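Local coordinates for transferrin binding protein B (Actinobacillus suis, PDB 3PQU) that probably binds host transferrin at the bacterial surface, as an outer-membrane lipoprotein of the transferrin receptor that serves iron acquisition, at residues A[166-171]-A[234-239]; A[51-56]-A[143-148]; A[208-213]-A[250-255]; A[340-345]-A[559-564]. All coordinates share one frame; numbering follows the deposited sequence.

Overall arrangement
The four contacts come from the two lobes of the protein, each a handle domain beside a beta-barrel. Contact 2 comes first along the chain and lies in the N-lobe handle. Contacts 1 and 3 both lie in the N-lobe barrel, and their segments alternate in sequence. Strands 170-183 and 229-236 pair in contact 1. Contact 3 joins loops some 33 Å away, centre to centre. Contact 4 closes last and brings the C-lobe handle strand 333-343 against the barrel strand 557-568. It lies about 56 Å from both contacts 2 and 3, measured between centres. Contacts 1, 2 and 3 thus belong to the N-lobe's barrel and handle, while contact 4 joins handle to barrel in the C-lobe.

Contact 1 (A[166-171]-A[234-239]); sequences KGNKVT and AVDFDN
Val-170 and Val-235 form an antiparallel hydrogen-bonded pair, with Val-170 N to Val-235 O at 2.8 Å and the return bond from Val-235 N to Val-170 O at 2.7 Å. Beyond this pair, at Gly-167 to Lys-169 and Asp-236 to Asp-238, the strand pairing gives way to loops that stay in contact. Asp-238 OD1 accepts from Gly-167 N at 2.9 Å, from above the carboxylate plane. Asp-238 N bonds to Gly-167 O at 3.0 Å. Water 1 links Asp-238 OD1 to Lys-166 NZ, which also forms a salt bridge with Glu-334. The strands belong to the antiparallel N-lobe barrel, and the contact lies where strand 229-236 ends and strand 170-183 begins. Asp-236 makes an Asx motif: its OD1 accepts from Asn-239 N. Asn-168 ND2 reaches Asp-236 OD1 from the opposite face at 3.1 Å, in a nearly straight bond of 172°. With CG anti to the backbone N (chi1 -179°), the Asp-236 carboxylate lies alongside the Asn-168 side chain, its plane 84° from the amide. Val-170 CG2 meets the edge of the Phe-237 ring, 3.8 Å from CD2. Val-235 CG1 sits over the centre of one face of that ring.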
# COMPACT_ATOMS: atom_id res chain seq x y z
N LYS A 166 11.87 9.40 -11.81
CA LYS A 166 11.89 10.81 -12.19
C LYS A 166 11.46 10.90 -13.66
O LYS A 166 11.69 9.98 -14.43
CB LYS A 166 13.31 11.36 -12.06
CG LYS A 166 13.92 11.20 -10.68
CD LYS A 166 13.39 12.26 -9.74
CE LYS A 166 13.80 13.65 -10.19
NZ LYS A 166 13.16 14.71 -9.37
N GLY A 167 10.83 12.02 -14.04
CA GLY A 167 10.44 12.21 -15.42
C GLY A 167 9.01 12.68 -15.63
O GLY A 167 8.18 12.61 -14.72
N ASN A 168 8.73 13.15 -16.84
CA ASN A 168 7.42 13.69 -17.20
C ASN A 168 6.50 12.67 -17.87
O ASN A 168 5.31 12.93 -18.05
CB ASN A 168 7.56 14.90 -18.13
CG ASN A 168 8.10 16.13 -17.42
OD1 ASN A 168 9.03 16.78 -17.91
ND2 ASN A 168 7.53 16.45 -16.27
N LYS A 169 7.06 11.53 -18.28
CA LYS A 169 6.22 10.53 -18.92
C LYS A 169 6.79 9.13 -18.80
O LYS A 169 7.74 8.78 -19.50
CB LYS A 169 5.98 10.89 -20.38
CG LYS A 169 5.05 9.93 -21.12
CD LYS A 169 4.86 10.36 -22.57
CE LYS A 169 3.81 9.50 -23.27
NZ LYS A 169 3.46 10.04 -24.62
N VAL A 170 6.21 8.34 -17.92
CA VAL A 170 6.55 6.92 -17.83
C VAL A 170 5.30 6.12 -18.17
O VAL A 170 4.24 6.33 -17.57
CB VAL A 170 7.04 6.54 -16.42
CG1 VAL A 170 7.37 5.04 -16.36
CG2 VAL A 170 8.26 7.39 -16.02
N THR A 171 5.42 5.22 -19.15
CA THR A 171 4.28 4.44 -19.63
C THR A 171 4.18 3.09 -18.93
O THR A 171 5.19 2.41 -18.77
CB THR A 171 4.38 4.19 -21.16
OG1 THR A 171 4.21 5.44 -21.83
CG2 THR A 171 3.27 3.23 -21.63
N ALA A 234 0.00 6.89 -18.80
CA ALA A 234 1.15 7.77 -18.97
C ALA A 234 1.33 8.53 -17.66
O ALA A 234 0.49 9.35 -17.31
CB ALA A 234 0.92 8.74 -20.14
N VAL A 235 2.39 8.23 -16.91
CA VAL A 235 2.55 8.83 -15.59
C VAL A 235 3.56 9.98 -15.63
O VAL A 235 4.70 9.79 -16.05
CB VAL A 235 3.00 7.80 -14.53
CG1 VAL A 235 3.18 8.49 -13.18
CG2 VAL A 235 1.99 6.65 -14.43
N ASP A 236 3.14 11.15 -15.17
CA ASP A 236 4.04 12.31 -15.10
C ASP A 236 4.47 12.46 -13.64
O ASP A 236 3.85 13.17 -12.85
CB ASP A 236 3.30 13.57 -15.58
CG ASP A 236 4.18 14.84 -15.56
OD1 ASP A 236 5.25 14.87 -14.91
OD2 ASP A 236 3.76 15.83 -16.18
N PHE A 237 5.54 11.76 -13.28
CA PHE A 237 5.95 11.72 -11.88
C PHE A 237 6.40 13.09 -11.38
O PHE A 237 6.10 13.47 -10.25
CB PHE A 237 7.04 10.67 -11.66
CG PHE A 237 6.53 9.24 -11.64
CD1 PHE A 237 5.84 8.74 -10.53
CD2 PHE A 237 6.76 8.39 -12.72
CE1 PHE A 237 5.36 7.42 -10.51
CE2 PHE A 237 6.29 7.07 -12.71
CZ PHE A 237 5.59 6.58 -11.60
N ASP A 238 7.10 13.84 -12.23
CA ASP A 238 7.57 15.17 -11.84
C ASP A 238 6.43 16.15 -11.48
O ASP A 238 6.59 16.99 -10.61
CB ASP A 238 8.49 15.76 -12.91
CG ASP A 238 9.81 15.00 -13.02
OD1 ASP A 238 10.06 14.09 -12.20
OD2 ASP A 238 10.60 15.32 -13.94
N ASN A 239 5.28 16.02 -12.15
CA ASN A 239 4.12 16.86 -11.85
C ASN A 239 3.06 16.15 -10.99
O ASN A 239 1.97 16.68 -10.75
CB ASN A 239 3.51 17.43 -13.14
CG ASN A 239 4.36 18.54 -13.75
OD1 ASN A 239 4.90 19.39 -13.03
ND2 ASN A 239 4.50 18.53 -15.07
O HOH W 1 10.06 13.72 -9.49
O HOH W 2 10.78 17.52 -15.26

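Contact 2 (A[51-56]-A[143-148]); sequences RNRALF and YIFKNG
Asn-52 CG lies anti to the backbone N (chi1 -176°), and the amide it carries meets the backbone of Tyr-143 and Phe-145. Phe-145 CG is also anti to its own backbone N, and its ring meets Arg-53. The Asn-52 amide uses both of its polar atoms. Asn-52 ND2 gives a hydrogen bond to Tyr-143 O at 2.9 Å, almost straight at 175° and in the amide plane. Asn-52 OD1 accepts from Phe-145 N at 2.9 Å and from Ala-54 N at 3.0 Å. These two donors stand on opposite faces of the carbonyl plane. With the ND2 bond, three bonds fix the rotation of the amide. The bond from Ala-54 N closes an Asx turn within 51-56. This loop of the N-lobe handle runs beside strand 142-146, whose own sheet partner is strand 133-136. In that hairpin, Tyr-143 and Ile-144 both face Val-135 in a classic beta bulge. One backbone bond also joins loop and strand, from Arg-53 N to Phe-145 O at 2.8 Å. Beyond it the Arg-53 guanidinium has Phe-145 CE2 over the centre of one face, 3.9 Å from CZ, with the two planes 43° apart. Waters 4 and 5 connect Arg-53 NH1 to Asn-147, one through its backbone O and the other through its side-chain ND2. Ala-54 CB packs on the Tyr-143 peptide, 3.3 Å from its carbonyl C. Lys-146 CG comes to 3.4 Å from Arg-51 O.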
# COMPACT_ATOMS: atom_id res chain seq x y z
N ARG A 51 -28.48 -12.56 -9.09
CA ARG A 51 -29.87 -12.28 -8.69
C ARG A 51 -30.46 -13.42 -7.86
O ARG A 51 -30.20 -14.58 -8.13
CB ARG A 51 -30.76 -12.05 -9.91
CG ARG A 51 -32.15 -11.50 -9.56
CD ARG A 51 -32.89 -11.07 -10.81
NE ARG A 51 -33.12 -12.19 -11.73
CZ ARG A 51 -34.21 -12.95 -11.69
NH1 ARG A 51 -35.14 -12.72 -10.78
NH2 ARG A 51 -34.37 -13.94 -12.56
N ASN A 52 -31.20 -13.08 -6.81
CA ASN A 52 -31.93 -14.09 -6.06
C ASN A 52 -33.18 -14.42 -6.86
O ASN A 52 -34.08 -13.57 -7.00
CB ASN A 52 -32.34 -13.58 -4.67
CG ASN A 52 -33.02 -14.66 -3.84
OD1 ASN A 52 -33.20 -15.80 -4.31
ND2 ASN A 52 -33.41 -14.33 -2.60
N ARG A 53 -33.25 -15.64 -7.36
CA ARG A 53 -34.39 -16.09 -8.16
C ARG A 53 -35.52 -16.77 -7.37
O ARG A 53 -36.52 -17.20 -7.95
CB ARG A 53 -33.87 -16.98 -9.29
CG ARG A 53 -32.85 -16.20 -10.17
CD ARG A 53 -31.94 -17.12 -10.97
NE ARG A 53 -32.72 -18.05 -11.78
CZ ARG A 53 -32.20 -19.01 -12.53
NH1 ARG A 53 -30.88 -19.17 -12.60
NH2 ARG A 53 -33.01 -19.80 -13.21
N ALA A 54 -35.38 -16.84 -6.04
CA ALA A 54 -36.37 -17.53 -5.19
C ALA A 54 -37.74 -16.86 -5.28
O ALA A 54 -37.83 -15.65 -5.54
CB ALA A 54 -35.89 -17.60 -3.75
N LEU A 55 -38.79 -17.63 -5.05
CA LEU A 55 -40.15 -17.13 -5.16
C LEU A 55 -40.77 -16.79 -3.79
O LEU A 55 -41.85 -16.20 -3.73
CB LEU A 55 -41.03 -18.17 -5.87
CG LEU A 55 -40.47 -18.69 -7.20
CD1 LEU A 55 -41.40 -19.74 -7.79
CD2 LEU A 55 -40.27 -17.55 -8.18
N PHE A 56 -40.08 -17.17 -2.72
CA PHE A 56 -40.59 -16.96 -1.36
C PHE A 56 -39.57 -16.24 -0.52
O PHE A 56 -38.37 -16.32 -0.80
CB PHE A 56 -40.94 -18.31 -0.71
CG PHE A 56 -41.99 -19.07 -1.44
CD1 PHE A 56 -43.34 -18.88 -1.15
CD2 PHE A 56 -41.65 -19.98 -2.43
CE1 PHE A 56 -44.32 -19.57 -1.83
CE2 PHE A 56 -42.63 -20.68 -3.12
CZ PHE A 56 -43.96 -20.48 -2.82
N TYR A 143 -35.73 -19.68 0.05
CA TYR A 143 -35.87 -18.23 -0.04
C TYR A 143 -34.63 -17.58 -0.67
O TYR A 143 -34.57 -16.36 -0.92
CB TYR A 143 -36.18 -17.63 1.33
CG TYR A 143 -35.09 -17.79 2.37
CD1 TYR A 143 -34.22 -16.76 2.64
CD2 TYR A 143 -34.94 -18.98 3.09
CE1 TYR A 143 -33.24 -16.87 3.59
CE2 TYR A 143 -33.94 -19.10 4.04
CZ TYR A 143 -33.10 -18.05 4.29
OH TYR A 143 -32.10 -18.15 5.22
N ILE A 144 -33.63 -18.40 -0.93
CA ILE A 144 -32.48 -17.94 -1.71
C ILE A 144 -32.16 -18.98 -2.78
O ILE A 144 -32.01 -20.18 -2.51
CB ILE A 144 -31.24 -17.69 -0.83
CG1 ILE A 144 -31.51 -16.56 0.17
CG2 ILE A 144 -30.02 -17.33 -1.69
CD1 ILE A 144 -30.27 -16.08 0.87
N PHE A 145 -32.10 -18.51 -4.02
CA PHE A 145 -31.68 -19.35 -5.13
C PHE A 145 -30.89 -18.54 -6.13
O PHE A 145 -31.45 -17.71 -6.84
CB PHE A 145 -32.88 -19.98 -5.84
CG PHE A 145 -32.49 -20.74 -7.09
CD1 PHE A 145 -31.36 -21.55 -7.09
CD2 PHE A 145 -33.24 -20.63 -8.25
CE1 PHE A 145 -30.99 -22.24 -8.24
CE2 PHE A 145 -32.87 -21.32 -9.40
CZ PHE A 145 -31.75 -22.13 -9.40
N LYS A 146 -29.58 -18.78 -6.16
CA LYS A 146 -28.67 -18.11 -7.08
C LYS A 146 -27.85 -19.19 -7.81
O LYS A 146 -27.59 -20.26 -7.26
CB LYS A 146 -27.75 -17.14 -6.33
CG LYS A 146 -28.50 -16.04 -5.54
CD LYS A 146 -27.53 -15.17 -4.72
CE LYS A 146 -28.21 -13.91 -4.18
NZ LYS A 146 -27.29 -13.11 -3.32
N ASN A 147 -27.48 -18.92 -9.05
CA ASN A 147 -26.78 -19.92 -9.85
C ASN A 147 -25.91 -19.30 -10.92
O ASN A 147 -26.06 -18.12 -11.24
CB ASN A 147 -27.76 -20.92 -10.47
CG ASN A 147 -27.07 -22.21 -10.90
OD1 ASN A 147 -25.97 -22.51 -10.44
ND2 ASN A 147 -27.69 -22.95 -11.80
N GLY A 148 -24.96 -20.08 -11.46
CA GLY A 148 -24.05 -19.55 -12.45
C GLY A 148 -22.71 -19.09 -11.86
O GLY A 148 -22.26 -19.62 -10.85
O HOH W 3 -28.61 -16.05 -10.02
O HOH W 4 -28.76 -17.62 -12.30
O HOH W 5 -29.86 -21.82 -13.48

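Contact 3 (A[208-213]-A[250-255])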
# COMPACT_ATOMS: atom_id res chain seq x y z
N ASN A 208 -17.69 -10.68 -24.66
CA ASN A 208 -17.28 -11.38 -25.87
C ASN A 208 -16.05 -10.73 -26.51
O ASN A 208 -16.16 -10.03 -27.50
CB ASN A 208 -18.44 -11.45 -26.86
CG ASN A 208 -19.60 -12.30 -26.36
OD1 ASN A 208 -19.43 -13.15 -25.47
ND2 ASN A 208 -20.78 -12.08 -26.92
N VAL A 209 -14.88 -10.95 -25.93
CA VAL A 209 -13.66 -10.31 -26.40
C VAL A 209 -12.67 -11.37 -26.87
O VAL A 209 -12.90 -12.56 -26.67
CB VAL A 209 -13.04 -9.48 -25.29
CG1 VAL A 209 -13.98 -8.34 -24.92
CG2 VAL A 209 -12.76 -10.37 -24.09
N ASN A 210 -11.59 -10.94 -27.51
CA ASN A 210 -10.51 -11.86 -27.92
C ASN A 210 -9.71 -12.38 -26.72
O ASN A 210 -9.04 -11.60 -26.02
CB ASN A 210 -9.56 -11.16 -28.91
CG ASN A 210 -8.30 -11.98 -29.20
OD1 ASN A 210 -8.36 -13.20 -29.37
ND2 ASN A 210 -7.15 -11.30 -29.25
N ARG A 211 -9.75 -13.68 -26.49
CA ARG A 211 -9.03 -14.27 -25.36
C ARG A 211 -7.82 -15.14 -25.72
O ARG A 211 -6.96 -15.39 -24.86
CB ARG A 211 -10.00 -15.05 -24.47
CG ARG A 211 -11.16 -14.19 -24.03
CD ARG A 211 -11.91 -14.75 -22.87
NE ARG A 211 -13.10 -13.95 -22.60
CZ ARG A 211 -13.19 -13.03 -21.65
NH1 ARG A 211 -12.15 -12.79 -20.85
NH2 ARG A 211 -14.33 -12.36 -21.50
N ASP A 212 -7.73 -15.60 -26.96
CA ASP A 212 -6.73 -16.61 -27.26
C ASP A 212 -5.83 -16.37 -28.48
O ASP A 212 -5.10 -17.25 -28.89
CB ASP A 212 -7.38 -17.99 -27.35
CG ASP A 212 -8.66 -17.97 -28.13
OD1 ASP A 212 -8.74 -17.21 -29.12
OD2 ASP A 212 -9.59 -18.72 -27.75
N HIS A 213 -5.87 -15.18 -29.05
CA HIS A 213 -4.98 -14.86 -30.17
C HIS A 213 -4.08 -13.71 -29.78
O HIS A 213 -4.57 -12.63 -29.44
CB HIS A 213 -5.79 -14.48 -31.40
CG HIS A 213 -6.68 -15.58 -31.89
ND1 HIS A 213 -6.19 -16.77 -32.38
CD2 HIS A 213 -8.03 -15.67 -31.97
CE1 HIS A 213 -7.20 -17.55 -32.73
NE2 HIS A 213 -8.33 -16.90 -32.49
N GLY A 250 -12.27 -6.53 -29.15
CA GLY A 250 -13.30 -7.47 -29.56
C GLY A 250 -12.83 -8.82 -30.07
O GLY A 250 -11.66 -9.04 -30.38
N TYR A 251 -13.78 -9.74 -30.16
CA TYR A 251 -13.53 -11.06 -30.71
C TYR A 251 -13.07 -10.93 -32.16
O TYR A 251 -13.56 -10.05 -32.87
CB TYR A 251 -14.82 -11.88 -30.63
CG TYR A 251 -14.72 -13.24 -31.24
CD1 TYR A 251 -15.10 -13.45 -32.57
CD2 TYR A 251 -14.25 -14.32 -30.50
CE1 TYR A 251 -15.00 -14.71 -33.14
CE2 TYR A 251 -14.16 -15.58 -31.07
CZ TYR A 251 -14.53 -15.77 -32.38
OH TYR A 251 -14.44 -17.01 -32.94
N ILE A 252 -12.14 -11.77 -32.61
CA ILE A 252 -11.59 -11.66 -33.96
C ILE A 252 -11.51 -13.00 -34.68
O ILE A 252 -11.05 -13.99 -34.11
CB ILE A 252 -10.17 -11.02 -33.98
CG1 ILE A 252 -9.60 -11.06 -35.41
CG2 ILE A 252 -9.23 -11.73 -33.01
CD1 ILE A 252 -8.24 -10.41 -35.57
N ASN A 253 -11.95 -13.01 -35.94
CA ASN A 253 -12.02 -14.19 -36.79
C ASN A 253 -11.30 -13.96 -38.10
O ASN A 253 -10.73 -12.90 -38.33
CB ASN A 253 -13.47 -14.51 -37.14
CG ASN A 253 -13.99 -15.71 -36.42
OD1 ASN A 253 -13.24 -16.43 -35.77
ND2 ASN A 253 -15.30 -15.94 -36.52
N ARG A 254 -11.35 -14.96 -38.98
CA ARG A 254 -10.98 -14.72 -40.37
C ARG A 254 -12.20 -14.15 -41.09
O ARG A 254 -12.10 -13.60 -42.19
CB ARG A 254 -10.47 -15.99 -41.05
CG ARG A 254 -11.34 -17.21 -40.84
CD ARG A 254 -10.72 -18.42 -41.50
NE ARG A 254 -11.31 -19.67 -41.01
CZ ARG A 254 -10.84 -20.88 -41.30
NH1 ARG A 254 -9.78 -21.01 -42.09
NH2 ARG A 254 -11.44 -21.95 -40.81
N ASN A 255 -13.36 -14.29 -40.44
CA ASN A 255 -14.61 -13.74 -40.95
C ASN A 255 -14.95 -12.36 -40.39
O ASN A 255 -15.93 -11.74 -40.80
CB ASN A 255 -15.77 -14.67 -40.60
CG ASN A 255 -15.59 -16.04 -41.17
OD1 ASN A 255 -14.90 -16.23 -42.17
ND2 ASN A 255 -16.23 -17.02 -40.54
O HOH W 6 -10.82 -13.80 -30.74
O HOH W 7 -10.92 -16.64 -32.92
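Asn-210 meets the other loop first through CB, which lies 3.3 Å from Gly-250 O. The next atom, Asn-210 CG, is 3.9 Å from Ile-252 CG2, and the two side chains run side by side, pointing the same way. At the tip, Asn-210 OD1 takes a hydrogen from water 6 at 2.9 Å. The same water accepts from Ile-252 N, so it bridges the two loops. Asn-210 OD1 also accepts from His-213 N at 3.2 Å, which makes an Asx motif inside 208-213. Asn-210 ND2, the other tip atom, donates to His-213 O at 2.9 Å, on a lone pair in the carbonyl plane, and also to Gly-226 O. The amide thus closes its own loop, and reaches 250-255 through water 6 at OD1. Segment 208-213 lies in the long loop between strands 170-183 and 218-219 of the N-lobe barrel region, and 250-255 directly follows strand 241-249. A single backbone bridge pairs Val-209 with Gly-250. Gly-250 O has a further partner in Gln-258 NE2. Asp-212 OD1 lies above one face of the His-213 ring, offset toward the rim. Water 7 lies at the ring edge, 2.6 Å from His-213 NE2, and donates to Ile-252 O at 2.9 Å.

Contact 4 (A[340-345]-A[559-564]); sequences TKIDLT and GAVFGA
Ile-342 and Leu-344 supply the apolar contacts, reaching from the C-lobe handle to the barrel strand 557-568. Ile-342 CG2 and Leu-344 CD2 each come to 4.3 Å from Gly-559 CA. The other branch of Ile-342 runs further along the strand. Ile-342 CD1 lies 4.4 Å from Val-561 CG1. CG1 of Ile-342 is anti to the carbonyl carbon (chi1 -70°), and CG2 is anti to the backbone N. The two branches are thus divided between Gly-559 and the residues that follow it. The one backbone oxygen met is Ala-560 O, 4.0 Å from Ile-342 CD1.

The strands themselves are not sheet partners. Their segment axes approach to 7.7 Å, with directions 148° apart. Strand 333-343 pairs with 413-424, among others, in the handle sheet, while the partners of 557-568 in the barrel include 436-448 and 544-551. Leu-419 of the handle touches both Leu-344 and Val-561, and His-550 of the barrel touches Ile-342.

Hydrogen bonding belongs to the end of the handle strand. Asp-343 OD2 accepts from Thr-345 N at 2.6 Å, closing an Asx turn. Thr-345 OG1 gives a second bond to Asp-343 OD2 at 3.1 Å, from the same face of the carboxylate plane. Gln-346 N is another donor to this oxygen.

Gly-559 has no side chain, and Ile-342 CG2 and Leu-344 CD2 both close on its CA. With apolar carbons on both sides and both strands bonded within their own sheets, the buried handle-barrel join here depends on shape and packing, not on directional bonds.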
# COMPACT_ATOMS: atom_id res chain seq x y z
N THR A 340 10.63 1.47 8.41
CA THR A 340 11.51 0.37 8.79
C THR A 340 11.18 -0.16 10.18
O THR A 340 10.77 0.60 11.06
CB THR A 340 13.00 0.82 8.84
OG1 THR A 340 13.40 1.34 7.56
CG2 THR A 340 13.90 -0.35 9.21
N LYS A 341 11.36 -1.46 10.35
CA LYS A 341 11.22 -2.09 11.65
C LYS A 341 12.55 -2.76 11.97
O LYS A 341 13.09 -3.51 11.15
CB LYS A 341 10.10 -3.13 11.62
CG LYS A 341 9.76 -3.73 12.99
CD LYS A 341 8.61 -4.75 12.89
CE LYS A 341 8.96 -5.92 11.97
NZ LYS A 341 7.89 -6.96 11.93
N ILE A 342 13.09 -2.46 13.15
CA ILE A 342 14.30 -3.11 13.61
C ILE A 342 14.00 -4.08 14.75
O ILE A 342 13.45 -3.69 15.78
CB ILE A 342 15.33 -2.09 14.11
CG1 ILE A 342 15.89 -1.30 12.93
CG2 ILE A 342 16.45 -2.80 14.87
CD1 ILE A 342 16.96 -0.32 13.33
N ASP A 343 14.39 -5.34 14.56
CA ASP A 343 14.12 -6.35 15.58
C ASP A 343 15.12 -6.26 16.73
O ASP A 343 16.33 -6.20 16.52
CB ASP A 343 14.13 -7.76 14.99
CG ASP A 343 13.72 -8.80 16.02
OD1 ASP A 343 12.57 -9.29 15.95
OD2 ASP A 343 14.54 -9.12 16.91
N LEU A 344 14.60 -6.28 17.95
CA LEU A 344 15.45 -6.07 19.12
C LEU A 344 16.08 -7.36 19.67
O LEU A 344 16.62 -7.37 20.78
CB LEU A 344 14.68 -5.33 20.22
CG LEU A 344 14.39 -3.86 19.93
CD1 LEU A 344 13.76 -3.18 21.14
CD2 LEU A 344 15.66 -3.15 19.50
N THR A 345 16.02 -8.43 18.89
CA THR A 345 16.63 -9.70 19.29
C THR A 345 17.63 -10.16 18.24
O THR A 345 18.63 -10.81 18.55
CB THR A 345 15.58 -10.80 19.49
OG1 THR A 345 14.31 -10.21 19.81
CG2 THR A 345 16.01 -11.74 20.61
N GLY A 559 20.31 -1.80 18.70
CA GLY A 559 19.25 -1.38 17.80
C GLY A 559 18.80 0.01 18.19
O GLY A 559 18.39 0.24 19.32
N ALA A 560 18.89 0.95 17.25
CA ALA A 560 18.56 2.34 17.56
C ALA A 560 17.82 3.09 16.45
O ALA A 560 18.14 2.97 15.27
CB ALA A 560 19.83 3.10 17.94
N VAL A 561 16.84 3.89 16.86
CA VAL A 561 16.16 4.82 15.97
C VAL A 561 16.20 6.20 16.62
O VAL A 561 16.18 6.32 17.84
CB VAL A 561 14.70 4.40 15.69
CG1 VAL A 561 14.67 3.09 14.91
CG2 VAL A 561 13.91 4.27 16.98
N PHE A 562 16.28 7.23 15.79
CA PHE A 562 16.36 8.59 16.31
C PHE A 562 15.72 9.61 15.36
O PHE A 562 15.63 9.39 14.15
CB PHE A 562 17.81 8.97 16.57
CG PHE A 562 18.69 8.85 15.36
CD1 PHE A 562 18.82 9.90 14.47
CD2 PHE A 562 19.36 7.67 15.10
CE1 PHE A 562 19.61 9.78 13.34
CE2 PHE A 562 20.16 7.55 13.99
CZ PHE A 562 20.29 8.60 13.10
N GLY A 563 15.26 10.73 15.93
CA GLY A 563 14.67 11.81 15.17
C GLY A 563 15.05 13.16 15.76
O GLY A 563 15.41 13.24 16.93
N ALA A 564 14.99 14.21 14.95
CA ALA A 564 15.29 15.55 15.43
C ALA A 564 14.72 16.67 14.56
O ALA A 564 14.50 16.51 13.36
CB ALA A 564 16.80 15.74 15.65